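Local coordinates for protein diadenosine Tetraphosphate Hydrolase (Caenorhabditis elegans, PDB 1KT9) that hydrolyses diadenosine tetraphosphate asymmetrically to AMP and ATP, using divalent metal ions such as magnesium, at residues V3-L8 against K36-P41. Numbering follows the deposited sequence.
Sequences VKAAGL and KGHVDP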
loop_
_atom_site.group_PDB
_atom_site.type_symbol
_atom_site.label_atom_id
_atom_site.label_comp_id
_atom_site.label_asym_id
_atom_site.label_seq_id
_atom_site.Cartn_x
_atom_site.Cartn_y
_atom_site.Cartn_z
ATOM N N VAL A 3 3.129 5.708 17.020
ATOM C CA VAL A 3 3.275 4.300 16.762
ATOM C C VAL A 3 3.609 4.152 15.293
ATOM O O VAL A 3 2.995 4.764 14.435
ATOM C CB VAL A 3 2.007 3.530 17.096
ATOM C CG1 VAL A 3 2.150 2.096 16.688
ATOM C CG2 VAL A 3 1.722 3.629 18.574
ATOM N N LYS A 4 4.592 3.326 15.005
ATOM C CA LYS A 4 5.029 3.151 13.643
ATOM C C LYS A 4 4.408 1.960 12.902
ATOM O O LYS A 4 4.366 0.831 13.399
ATOM C CB LYS A 4 6.549 3.062 13.634
ATOM C CG LYS A 4 7.242 4.397 14.069
ATOM C CD LYS A 4 8.747 4.281 13.937
ATOM C CE LYS A 4 9.455 5.605 14.216
ATOM N NZ LYS A 4 9.692 6.317 12.924
ATOM N N ALA A 5 3.977 2.241 11.671
ATOM C CA ALA A 5 3.478 1.248 10.746
ATOM C C ALA A 5 4.085 1.461 9.349
ATOM O O ALA A 5 4.618 2.552 9.034
ATOM C CB ALA A 5 1.967 1.335 10.664
ATOM N N ALA A 6 4.015 0.440 8.515
ATOM C CA ALA A 6 4.553 0.529 7.163
ATOM C C ALA A 6 3.811 -0.386 6.209
ATOM O O ALA A 6 3.135 -1.320 6.628
ATOM C CB ALA A 6 6.065 0.204 7.133
ATOM N N GLY A 7 3.920 -0.070 4.929
ATOM C CA GLY A 7 3.325 -0.878 3.875
ATOM C C GLY A 7 3.869 -0.589 2.493
ATOM O O GLY A 7 4.803 0.222 2.309
ATOM N N LEU A 8 3.271 -1.239 1.495
ATOM C CA LEU A 8 3.649 -0.949 0.124
ATOM C C LEU A 8 2.418 -0.605 -0.719
ATOM O O LEU A 8 1.406 -1.303 -0.650
ATOM C CB LEU A 8 4.328 -2.174 -0.501
ATOM C CG LEU A 8 5.612 -2.672 0.141
ATOM C CD1 LEU A 8 6.099 -3.993 -0.487
ATOM C CD2 LEU A 8 6.688 -1.630 0.032
ATOM N N LYS A 36 -0.697 -2.949 4.667
ATOM C CA LYS A 36 0.182 -2.316 5.679
ATOM C C LYS A 36 -0.073 -2.863 7.061
ATOM O O LYS A 36 -1.073 -3.549 7.280
ATOM C CB LYS A 36 -0.064 -0.802 5.709
ATOM C CG LYS A 36 -1.098 -0.369 6.656
ATOM C CD LYS A 36 -2.436 -0.439 6.129
ATOM C CE LYS A 36 -3.402 0.250 7.152
ATOM N NZ LYS A 36 -4.827 0.043 6.745
ATOM N N GLY A 37 0.800 -2.522 7.996
ATOM C CA GLY A 37 0.619 -2.885 9.390
ATOM C C GLY A 37 1.753 -2.399 10.309
ATOM O O GLY A 37 2.700 -1.776 9.857
ATOM N N HIS A 38 1.633 -2.712 11.598
ATOM C CA HIS A 38 2.556 -2.255 12.651
ATOM C C HIS A 38 3.981 -2.800 12.501
ATOM O O HIS A 38 4.192 -3.987 12.174
ATOM C CB HIS A 38 2.026 -2.646 14.031
ATOM C CG HIS A 38 0.884 -1.802 14.518
ATOM N ND1 HIS A 38 0.548 -1.704 15.855
ATOM C CD2 HIS A 38 0.005 -1.012 13.857
ATOM C CE1 HIS A 38 -0.482 -0.887 15.998
ATOM N NE2 HIS A 38 -0.836 -0.459 14.801
ATOM N N VAL A 39 4.965 -1.927 12.733
ATOM C CA VAL A 39 6.370 -2.349 12.700
ATOM C C VAL A 39 6.703 -3.146 13.969
ATOM O O VAL A 39 6.415 -2.668 15.078
ATOM C CB VAL A 39 7.316 -1.151 12.673
ATOM C CG1 VAL A 39 8.784 -1.610 12.836
ATOM C CG2 VAL A 39 7.153 -0.399 11.396
ATOM N N ASP A 40 7.322 -4.327 13.801
ATOM C CA ASP A 40 7.713 -5.176 14.944
ATOM C C ASP A 40 9.093 -4.831 15.554
ATOM O O ASP A 40 9.921 -4.185 14.938
ATOM C CB ASP A 40 7.725 -6.659 14.515
ATOM C CG ASP A 40 6.331 -7.213 14.294
ATOM O OD1 ASP A 40 5.372 -6.611 14.831
ATOM O OD2 ASP A 40 6.105 -8.213 13.571
ATOM N N PRO A 41 9.338 -5.283 16.760
ATOM C CA PRO A 41 10.654 -5.114 17.383
ATOM C C PRO A 41 11.798 -5.655 16.518
ATOM O O PRO A 41 11.733 -6.740 15.932
ATOM C CB PRO A 41 10.544 -5.945 18.652
ATOM C CG PRO A 41 9.108 -6.035 18.945
ATOM C CD PRO A 41 8.377 -5.935 17.659
HETATM O O HOH W 1 4.815 -0.516 15.969
#
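A6 and G37 form a hydrogen-bonded antiparallel pair where the first residues of the Nudix box leave the central mixed sheet of the Nudix fold. The strand 36-38 runs beside 3-8 with a closest axis approach of 4.6 Å, and their N-to-C directions differ by 156°. A6 N donates to G37 O at 2.9 Å, and G37 N returns a bond to A6 O at 3.0 Å. Past the strand end, V39 N still reaches K4 O in an almost straight bond (177°). One water also donates to K4 O and to V39 O, so K4 O takes two bonds, and the water bridges it to V39 O.

V39 shows how the loop lies against 3-8. V39 CB rests 3.6 Å from K4 O. V39 CG2, turned beside its own backbone N and anti to the carbonyl carbon, also lies 3.6 Å from K4 O. It reaches K4 CB as well, and V39 CG2 comes to 4.4 Å from A6 CB. A6 and V39 also touch the helix 45-57, through A49 and A48, so this face is covered by the Nudix-box helix. On the other face, K36 CB lies against A6 O and G7 CA, where glycine has no side chain. The K36 chain then bends at chi2 and leads away, and its NZ bonds to T33 OG1. On its other edge strand 3-8 pairs with strand 83-92, A5 bonding to S84 and K86. At the exposed end, V3 CG1 sits over one face of the H38 ring in a CH-pi contact, 4.0 Å from H38 CE1.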